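Local coordinates for protein GlcNAc Inducible Gene 2, GIG2 (Candida albicans, PDB 6AKZ) that binds an iron(III) ion and is probably an oxygenase of the DUF1479 family, within the cupin clan, encoded by a gene inducible by N-acetylglucosamine, at residues A[155-160]-A[223-228]; A[165-170]-A[375-380]; A[204-209]-A[230-235]. All coordinates share one frame; numbering follows the deposited sequence.

Overall arrangement
Contact 2 is the most buried of the three, while contacts 1 and 3 are partly buried, the exposed Glu159 belonging to contact 1. Contacts 1 and 2 draw on neighbouring pieces of one chain region, 155-160 and 165-170, and touch through Val158 and Ile166 and where Leu168 packs on Leu226 and the backbone of Phe156 and Tyr157. Contacts 1 and 3 share the loop that carries 223-228 and 230-235. Contact 3 meets contact 2 where the hydroxyl of Tyr231 reaches Leu165 N. Their chemistry differs: backbone bonds plus a carboxylate grip in contact 1, antiparallel pairing and aliphatic packing in contact 2, and van der Waals packing of helix against loop in contact 3.

Contact 1 (A[155-160]-A[223-228]); sequences EFYVED and AFKLDE
Lys225 lies across the ring of Tyr157 and reaches on to Glu159. Its CA sits over one face of that ring, displaced toward the rim, in a CH-pi contact 4.1 Å from the centroid. Lys225 CB comes within 3.5 Å of Tyr157 OH, a hydroxyl hydrogen-bonded to Asp222; CG, anti to the backbone N (chi1 178°), follows on to Tyr157 CE2, and CD returns to OH. The extended chain beyond carries Lys225 NZ to 3.7 Å from Glu159 OE1, a long salt bridge. A water accepting from NZ donates to Glu159 OE2. The two loops run roughly the same way, 30° apart, and join in a single beta bridge between Tyr157 and Lys225: Tyr157 N donates to Phe224 O (3.1 Å), and Leu226 N to Tyr157 O (2.9 Å). Beyond it the Asp227 carboxylate takes over, gripping two successive backbone N-H groups. Glu159 N meets the syn lone pair of Asp227 OD1 at 2.8 Å; Asp160 N meets Asp227 OD2 at 2.8 Å, on the syn side but 22° out of plane. Deeper in, Phe224 CD1 lies 3.6 Å above the plane of the Phe156 ring, near its rim, and the Phe224 ring also meets His350 edge-to-face.

Contact 2 (A[165-170]-A[375-380]); sequences LIDLDT and TPLSIT
Ile166 and Ser378 form an antiparallel non-hydrogen-bonded pair, their CA atoms 4.2 Å apart, with backbone bonds nearby from Ile379 N to Leu165 O and from Asp167 N to Leu377 O (2.8 Å). The chain then makes a type I turn from Asp167 to Thr170, which brings Thr170 O back to accept from Leu377 N at 3.2 Å. On the face of Ile166 and Ser378, Ile166 CG1 stands anti to the backbone N (chi1 -178°) and packs on Ser378 CB, while Ile166 CD1 goes on to Pro376 CG at 3.9 Å. Leu168 lies beside the proline, pointing the same way, its CD2 4.0 Å from Pro376 CB. Thr170 likewise runs beside Leu377, its CG2 3.7 Å from Leu377 CB. Thr170 OG1 donates to Asp167 OD2 at 2.7 Å from above the carboxylate plane. That oxygen also carries a salt bridge to Arg451, and OD1 is bonded to Gln447. At the far end Leu165 and Ile379 meet through CB and CD1. The contact joins short strand 166-167 to the loop between strand 367-371 and helix 382-394; helix 445-460 covers its Asp167, Thr170 and Leu377 side, and Tyr468 of helix 466-474 packs on Leu165 and Ile379.

Contact 3 (A[204-209]-A[230-235]); sequences IMYSEV and TYSKEN
Tyr206 turns one face of its ring to Ser232. Ser232 OG stands 4.2 Å above the Tyr206 ring plane, toward the rim, and Ser232 CB comes closer, 3.6 Å from Tyr206 CG. Lys233 O approaches the ring obliquely at CD2, and Glu234 CG does the same at Tyr206 CE2, 3.7 Å away. The Glu234 carboxylate is turned only 21° from the plane of the tyrosine ring. The second ring here, that of Tyr231, has Thr230 CG2 over one face, again displaced toward the rim.

The chi1 of Tyr206 is -146°, well away from a staggered value, consistent with a ring confined by its surroundings. Its hydroxyl bonds to Ser195 O and, weakly, to Arg229 NH2, both outside the two segments; Ser195 directly follows the iron ligand Asp194. Beside the tyrosine on helix 204-208, Met205 faces the loop with its CB 3.4 Å from Tyr231 O. Met205 CG, anti to its own carbonyl carbon, lies 4.0 Å from Tyr231 CB, the two side chains side by side and pointing the same way. The phenol end of Tyr231 leaves the helix and bonds to the backbone N of Leu165.

In this cupin-clan protein the contact lies behind the iron ligands His192, Asp194 and His355, not at the metal: the Glu234 side chain is about 7 Å from that of Asp194 but about 12 Å from the iron. No hydrogen bond links the segments directly. Asp203 OD2, just before the helix, ties them instead by accepting from both Tyr206 N and Lys233 N. Ser232 OG bonds back to Arg229 O, so the hydroxyls of Tyr206, Tyr231 and Ser232 all find partners elsewhere and the contact itself rests on shape and van der Waals packing.

Contact 1 (A[155-160]-A[223-228])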
loop_
_atom_site.group_PDB
_atom_site.type_symbol
_atom_site.label_atom_id
_atom_site.label_comp_id
_atom_site.label_asym_id
_atom_site.label_seq_id
_atom_site.Cartn_x
_atom_site.Cartn_y
_atom_site.Cartn_z
ATOM N N GLU A 155 8.510 10.185 -6.741
ATOM C CA GLU A 155 7.997 10.864 -5.557
ATOM C C GLU A 155 8.663 10.307 -4.318
ATOM O O GLU A 155 8.730 10.984 -3.282
ATOM C CB GLU A 155 6.534 10.727 -5.507
ATOM C CG GLU A 155 5.820 11.266 -6.783
ATOM C CD GLU A 155 5.937 12.791 -6.915
ATOM O OE1 GLU A 155 5.844 13.465 -5.849
ATOM O OE2 GLU A 155 6.191 13.338 -8.056
ATOM N N PHE A 156 9.207 9.105 -4.406
ATOM C CA PHE A 156 9.912 8.500 -3.228
ATOM C C PHE A 156 11.438 8.703 -3.396
ATOM O O PHE A 156 11.971 9.031 -4.512
ATOM C CB PHE A 156 9.578 6.997 -3.133
ATOM C CG PHE A 156 8.178 6.733 -2.721
ATOM C CD1 PHE A 156 7.894 6.571 -1.363
ATOM C CD2 PHE A 156 7.185 6.561 -3.651
ATOM C CE1 PHE A 156 6.621 6.342 -0.950
ATOM C CE2 PHE A 156 5.880 6.324 -3.261
ATOM C CZ PHE A 156 5.602 6.217 -1.923
ATOM N N TYR A 157 12.173 8.564 -2.303
ATOM C CA TYR A 157 13.604 8.715 -2.336
ATOM C C TYR A 157 14.277 8.083 -1.172
ATOM O O TYR A 157 13.622 7.716 -0.191
ATOM C CB TYR A 157 13.927 10.237 -2.315
ATOM C CG TYR A 157 13.696 10.950 -1.020
ATOM C CD1 TYR A 157 12.441 11.368 -0.662
ATOM C CD2 TYR A 157 14.755 11.175 -0.137
ATOM C CE1 TYR A 157 12.214 12.096 0.524
ATOM C CE2 TYR A 157 14.561 11.881 1.055
ATOM C CZ TYR A 157 13.288 12.373 1.364
ATOM O OH TYR A 157 13.039 12.997 2.532
ATOM N N VAL A 158 15.602 7.939 -1.281
ATOM C CA VAL A 158 16.394 7.626 -0.129
ATOM C C VAL A 158 17.560 8.567 -0.078
ATOM O O VAL A 158 18.040 9.053 -1.103
ATOM C CB VAL A 158 16.920 6.182 -0.043
ATOM C CG1 VAL A 158 15.759 5.245 0.117
ATOM C CG2 VAL A 158 17.808 5.767 -1.223
ATOM N N GLU A 159 18.011 8.804 1.124
ATOM C CA GLU A 159 19.138 9.683 1.352
ATOM C C GLU A 159 20.452 8.924 1.263
ATOM O O GLU A 159 21.341 9.322 0.547
ATOM C CB GLU A 159 19.005 10.330 2.697
ATOM C CG GLU A 159 19.987 11.485 2.891
ATOM C CD GLU A 159 19.579 12.333 4.077
ATOM O OE1 GLU A 159 19.884 11.904 5.180
ATOM O OE2 GLU A 159 18.885 13.379 3.892
ATOM N N ASP A 160 20.526 7.798 1.915
ATOM C CA ASP A 160 21.725 6.985 1.890
ATOM C C ASP A 160 21.736 6.099 0.673
ATOM O O ASP A 160 21.490 4.948 0.745
ATOM C CB ASP A 160 21.794 6.176 3.153
ATOM C CG ASP A 160 23.035 5.324 3.255
ATOM O OD1 ASP A 160 23.869 5.333 2.374
ATOM O OD2 ASP A 160 23.069 4.608 4.250
ATOM N N ALA A 223 6.753 11.169 4.598
ATOM C CA ALA A 223 6.217 9.837 4.150
ATOM C C ALA A 223 6.883 9.190 2.940
ATOM O O ALA A 223 6.617 8.010 2.627
ATOM C CB ALA A 223 4.722 10.005 3.856
ATOM N N PHE A 224 7.767 9.926 2.329
ATOM C CA PHE A 224 8.371 9.535 1.069
ATOM C C PHE A 224 9.805 9.137 1.178
ATOM O O PHE A 224 10.359 8.723 0.171
ATOM C CB PHE A 224 8.112 10.564 -0.011
ATOM C CG PHE A 224 6.672 10.706 -0.284
ATOM C CD1 PHE A 224 6.036 9.869 -1.210
ATOM C CD2 PHE A 224 5.884 11.571 0.483
ATOM C CE1 PHE A 224 4.673 9.947 -1.416
ATOM C CE2 PHE A 224 4.518 11.651 0.270
ATOM C CZ PHE A 224 3.910 10.800 -0.656
ATOM N N LYS A 225 10.381 9.253 2.380
ATOM C CA LYS A 225 11.760 8.872 2.601
ATOM C C LYS A 225 11.823 7.384 3.026
ATOM O O LYS A 225 11.212 7.007 4.033
ATOM C CB LYS A 225 12.334 9.735 3.704
ATOM C CG LYS A 225 13.752 9.393 4.041
ATOM C CD LYS A 225 14.346 10.465 4.977
ATOM C CE LYS A 225 15.766 10.047 5.422
ATOM N NZ LYS A 225 16.316 11.261 6.112
ATOM N N LEU A 226 12.592 6.588 2.303
ATOM C CA LEU A 226 12.546 5.189 2.444
ATOM C C LEU A 226 13.755 4.507 3.093
ATOM O O LEU A 226 13.832 3.299 3.156
ATOM C CB LEU A 226 12.189 4.602 1.100
ATOM C CG LEU A 226 10.840 4.942 0.536
ATOM C CD1 LEU A 226 10.630 4.192 -0.772
ATOM C CD2 LEU A 226 9.654 4.712 1.467
ATOM N N ASP A 227 14.687 5.287 3.585
ATOM C CA ASP A 227 15.906 4.707 4.172
ATOM C C ASP A 227 15.656 3.638 5.213
ATOM O O ASP A 227 16.279 2.570 5.163
ATOM C CB ASP A 227 16.775 5.815 4.784
ATOM C CG ASP A 227 17.252 6.845 3.782
ATOM O OD1 ASP A 227 16.447 7.481 3.062
ATOM O OD2 ASP A 227 18.491 7.093 3.744
ATOM N N GLU A 228 14.761 3.891 6.153
ATOM C CA GLU A 228 14.476 2.959 7.224
ATOM C C GLU A 228 13.420 1.945 6.755
ATOM O O GLU A 228 13.529 0.754 7.048
ATOM C CB GLU A 228 13.955 3.683 8.484
ATOM C CG GLU A 228 14.985 4.570 9.138
ATOM C CD GLU A 228 15.134 5.887 8.444
ATOM O OE1 GLU A 228 14.184 6.350 7.771
ATOM O OE2 GLU A 228 16.193 6.504 8.605
HETATM O O HOH W 1 16.040 14.198 5.282
#

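Contact 2 (A[165-170]-A[375-380])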
loop_
_atom_site.group_PDB
_atom_site.type_symbol
_atom_site.label_atom_id
_atom_site.label_comp_id
_atom_site.label_asym_id
_atom_site.label_seq_id
_atom_site.Cartn_x
_atom_site.Cartn_y
_atom_site.Cartn_z
ATOM N N LEU A 165 19.456 -0.690 0.404
ATOM C CA LEU A 165 19.225 -1.754 -0.582
ATOM C C LEU A 165 17.857 -1.654 -1.288
ATOM O O LEU A 165 16.998 -2.534 -1.159
ATOM C CB LEU A 165 19.466 -3.132 0.042
ATOM C CG LEU A 165 20.937 -3.337 0.448
ATOM C CD1 LEU A 165 20.999 -4.690 1.140
ATOM C CD2 LEU A 165 21.872 -3.320 -0.761
ATOM N N ILE A 166 17.703 -0.598 -2.088
ATOM C CA ILE A 166 16.489 -0.369 -2.855
ATOM C C ILE A 166 16.850 0.246 -4.200
ATOM O O ILE A 166 17.830 1.027 -4.307
ATOM C CB ILE A 166 15.465 0.430 -2.056
ATOM C CG1 ILE A 166 14.170 0.617 -2.848
ATOM C CG2 ILE A 166 16.006 1.789 -1.677
ATOM C CD1 ILE A 166 13.033 1.139 -1.958
ATOM N N ASP A 167 16.075 -0.125 -5.216
ATOM C CA ASP A 167 16.161 0.429 -6.537
ATOM C C ASP A 167 14.783 0.881 -6.984
ATOM O O ASP A 167 13.953 0.109 -7.449
ATOM C CB ASP A 167 16.788 -0.593 -7.496
ATOM C CG ASP A 167 16.685 -0.159 -8.983
ATOM O OD1 ASP A 167 16.562 1.068 -9.271
ATOM O OD2 ASP A 167 16.790 -1.047 -9.862
ATOM N N LEU A 168 14.549 2.174 -6.835
ATOM C CA LEU A 168 13.231 2.724 -7.116
ATOM C C LEU A 168 12.971 2.821 -8.609
ATOM O O LEU A 168 11.825 2.977 -9.026
ATOM C CB LEU A 168 13.135 4.103 -6.461
ATOM C CG LEU A 168 12.869 4.045 -4.964
ATOM C CD1 LEU A 168 13.036 5.442 -4.358
ATOM C CD2 LEU A 168 11.501 3.543 -4.619
ATOM N N ASP A 169 14.004 2.673 -9.407
ATOM C CA ASP A 169 13.840 2.585 -10.854
ATOM C C ASP A 169 13.294 1.245 -11.316
ATOM O O ASP A 169 13.034 1.054 -12.520
ATOM C CB ASP A 169 15.186 2.787 -11.563
ATOM C CG ASP A 169 15.728 4.159 -11.401
ATOM O OD1 ASP A 169 14.952 5.086 -11.084
ATOM O OD2 ASP A 169 16.957 4.335 -11.602
ATOM N N THR A 170 13.125 0.265 -10.458
ATOM C CA THR A 170 12.658 -0.985 -10.916
ATOM C C THR A 170 11.331 -1.318 -10.241
ATOM O O THR A 170 11.248 -1.361 -8.985
ATOM C CB THR A 170 13.662 -2.048 -10.630
ATOM O OG1 THR A 170 14.815 -1.814 -11.472
ATOM C CG2 THR A 170 13.097 -3.438 -10.917
ATOM N N THR A 375 5.763 -1.971 -6.124
ATOM C CA THR A 375 6.569 -2.870 -5.346
ATOM C C THR A 375 8.017 -2.677 -5.873
ATOM O O THR A 375 8.431 -3.240 -6.881
ATOM C CB THR A 375 6.108 -4.306 -5.615
ATOM O OG1 THR A 375 4.714 -4.429 -5.297
ATOM C CG2 THR A 375 6.924 -5.286 -4.811
ATOM N N PRO A 376 8.808 -1.840 -5.205
ATOM C CA PRO A 376 10.170 -1.624 -5.700
ATOM C C PRO A 376 11.085 -2.813 -5.455
ATOM O O PRO A 376 10.896 -3.570 -4.483
ATOM C CB PRO A 376 10.640 -0.389 -4.870
ATOM C CG PRO A 376 9.865 -0.575 -3.531
ATOM C CD PRO A 376 8.496 -1.104 -3.966
ATOM N N LEU A 377 12.061 -2.927 -6.344
ATOM C CA LEU A 377 13.133 -3.850 -6.138
ATOM C C LEU A 377 13.859 -3.446 -4.857
ATOM O O LEU A 377 14.428 -2.370 -4.760
ATOM C CB LEU A 377 14.083 -3.942 -7.341
ATOM C CG LEU A 377 15.359 -4.812 -7.104
ATOM C CD1 LEU A 377 14.932 -6.253 -6.895
ATOM C CD2 LEU A 377 16.179 -4.683 -8.401
ATOM N N SER A 378 13.745 -4.261 -3.872
ATOM C CA SER A 378 14.289 -3.924 -2.520
ATOM C C SER A 378 14.511 -5.122 -1.727
ATOM O O SER A 378 13.998 -6.222 -2.019
ATOM C CB SER A 378 13.351 -2.910 -1.761
ATOM O OG SER A 378 12.205 -3.593 -1.298
ATOM N N ILE A 379 15.297 -4.980 -0.687
ATOM C CA ILE A 379 15.729 -6.199 0.080
ATOM C C ILE A 379 14.583 -7.058 0.646
ATOM O O ILE A 379 14.643 -8.309 0.588
ATOM C CB ILE A 379 16.793 -5.839 1.114
ATOM C CG1 ILE A 379 17.531 -7.068 1.588
ATOM C CG2 ILE A 379 16.262 -5.075 2.304
ATOM C CD1 ILE A 379 18.397 -7.670 0.504
ATOM N N THR A 380 13.496 -6.429 1.079
ATOM C CA THR A 380 12.353 -7.202 1.660
ATOM C C THR A 380 11.418 -7.715 0.545
ATOM O O THR A 380 10.412 -8.290 0.889
ATOM C CB THR A 380 11.573 -6.436 2.748
ATOM O OG1 THR A 380 10.952 -5.249 2.197
ATOM C CG2 THR A 380 12.486 -5.996 3.924
#

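Contact 3 (A[204-209]-A[230-235])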
loop_
_atom_site.group_PDB
_atom_site.type_symbol
_atom_site.label_atom_id
_atom_site.label_comp_id
_atom_site.label_asym_id
_atom_site.label_seq_id
_atom_site.Cartn_x
_atom_site.Cartn_y
_atom_site.Cartn_z
ATOM N N ILE A 204 11.503 -2.739 15.023
ATOM C CA ILE A 204 12.487 -1.694 15.176
ATOM C C ILE A 204 12.627 -0.736 13.984
ATOM O O ILE A 204 12.539 0.472 14.151
ATOM C CB ILE A 204 13.893 -2.260 15.488
ATOM C CG1 ILE A 204 13.889 -3.030 16.819
ATOM C CG2 ILE A 204 14.935 -1.130 15.520
ATOM C CD1 ILE A 204 13.365 -2.282 17.998
ATOM N N MET A 205 12.887 -1.291 12.802
ATOM C CA MET A 205 13.123 -0.469 11.625
ATOM C C MET A 205 11.802 0.185 11.181
ATOM O O MET A 205 11.824 1.362 10.875
ATOM C CB MET A 205 13.746 -1.290 10.493
ATOM C CG MET A 205 15.167 -1.723 10.827
ATOM S SD MET A 205 16.258 -0.356 11.257
ATOM C CE MET A 205 16.152 0.745 9.864
ATOM N N TYR A 206 10.689 -0.546 11.291
ATOM C CA TYR A 206 9.375 0.034 10.920
ATOM C C TYR A 206 9.082 1.222 11.783
ATOM O O TYR A 206 8.735 2.302 11.293
ATOM C CB TYR A 206 8.270 -0.988 10.974
ATOM C CG TYR A 206 7.163 -0.843 9.966
ATOM C CD1 TYR A 206 6.877 0.394 9.347
ATOM C CD2 TYR A 206 6.332 -1.913 9.731
ATOM C CE1 TYR A 206 5.802 0.477 8.457
ATOM C CE2 TYR A 206 5.230 -1.814 8.867
ATOM C CZ TYR A 206 4.983 -0.614 8.259
ATOM O OH TYR A 206 3.909 -0.484 7.380
ATOM N N SER A 207 9.243 1.094 13.113
ATOM C CA SER A 207 9.024 2.230 13.966
ATOM C C SER A 207 9.939 3.404 13.796
ATOM O O SER A 207 9.492 4.586 13.978
ATOM C CB SER A 207 9.012 1.737 15.470
ATOM O OG SER A 207 10.336 1.501 15.909
ATOM N N GLU A 208 11.166 3.185 13.322
ATOM C CA GLU A 208 12.047 4.277 13.029
ATOM C C GLU A 208 11.569 5.152 11.886
ATOM O O GLU A 208 11.969 6.301 11.839
ATOM C CB GLU A 208 13.490 3.862 12.643
ATOM C CG GLU A 208 14.381 3.475 13.779
ATOM C CD GLU A 208 14.780 4.651 14.667
ATOM O OE1 GLU A 208 15.573 5.603 14.295
ATOM O OE2 GLU A 208 14.265 4.589 15.761
ATOM N N VAL A 209 10.802 4.600 10.953
ATOM C CA VAL A 209 10.097 5.408 9.908
ATOM C C VAL A 209 9.366 6.617 10.520
ATOM O O VAL A 209 9.286 7.687 9.917
ATOM C CB VAL A 209 9.129 4.511 9.101
ATOM C CG1 VAL A 209 8.284 5.325 8.099
ATOM C CG2 VAL A 209 9.899 3.406 8.409
ATOM N N THR A 230 12.809 0.517 3.978
ATOM C CA THR A 230 13.524 -0.521 3.189
ATOM C C THR A 230 13.821 -1.780 4.022
ATOM O O THR A 230 13.813 -2.891 3.499
ATOM C CB THR A 230 14.757 0.145 2.488
ATOM O OG1 THR A 230 14.276 1.053 1.457
ATOM C CG2 THR A 230 15.660 -0.865 1.780
ATOM N N TYR A 231 14.041 -1.606 5.315
ATOM C CA TYR A 231 14.435 -2.679 6.178
ATOM C C TYR A 231 13.357 -3.053 7.220
ATOM O O TYR A 231 13.629 -3.756 8.164
ATOM C CB TYR A 231 15.720 -2.273 6.902
ATOM C CG TYR A 231 16.834 -2.007 5.940
ATOM C CD1 TYR A 231 17.607 -3.064 5.433
ATOM C CD2 TYR A 231 17.125 -0.703 5.506
ATOM C CE1 TYR A 231 18.644 -2.843 4.521
ATOM C CE2 TYR A 231 18.176 -0.475 4.591
ATOM C CZ TYR A 231 18.924 -1.586 4.107
ATOM O OH TYR A 231 19.962 -1.415 3.172
ATOM N N SER A 232 12.154 -2.522 7.044
ATOM C CA SER A 232 11.077 -2.784 7.970
ATOM C C SER A 232 10.537 -4.205 7.698
ATOM O O SER A 232 10.401 -4.640 6.579
ATOM C CB SER A 232 9.952 -1.739 7.826
ATOM O OG SER A 232 9.316 -1.810 6.541
ATOM N N LYS A 233 10.149 -4.852 8.785
ATOM C CA LYS A 233 9.503 -6.163 8.802
ATOM C C LYS A 233 8.043 -5.913 9.041
ATOM O O LYS A 233 7.681 -5.491 10.139
ATOM C CB LYS A 233 10.095 -6.985 9.938
ATOM C CG LYS A 233 11.565 -7.246 9.778
ATOM C CD LYS A 233 12.141 -7.981 10.983
ATOM C CE LYS A 233 11.729 -9.439 10.942
ATOM N NZ LYS A 233 12.596 -10.245 11.857
ATOM N N GLU A 234 7.246 -6.037 7.985
ATOM C CA GLU A 234 5.832 -5.845 8.062
ATOM C C GLU A 234 5.105 -6.991 8.770
ATOM O O GLU A 234 3.936 -6.837 9.116
ATOM C CB GLU A 234 5.218 -5.653 6.650
ATOM C CG GLU A 234 5.605 -4.262 6.157
ATOM C CD GLU A 234 4.946 -3.865 4.832
ATOM O OE1 GLU A 234 4.061 -4.565 4.352
ATOM O OE2 GLU A 234 5.304 -2.801 4.341
ATOM N N ASN A 235 5.792 -8.129 8.960
ATOM C CA ASN A 235 5.187 -9.306 9.584
ATOM C C ASN A 235 6.204 -9.921 10.518
ATOM O O ASN A 235 7.118 -10.588 10.119
ATOM C CB ASN A 235 4.747 -10.300 8.602
ATOM C CG ASN A 235 4.019 -11.479 9.248
ATOM O OD1 ASN A 235 3.728 -11.517 10.471
ATOM N ND2 ASN A 235 3.756 -12.427 8.452
#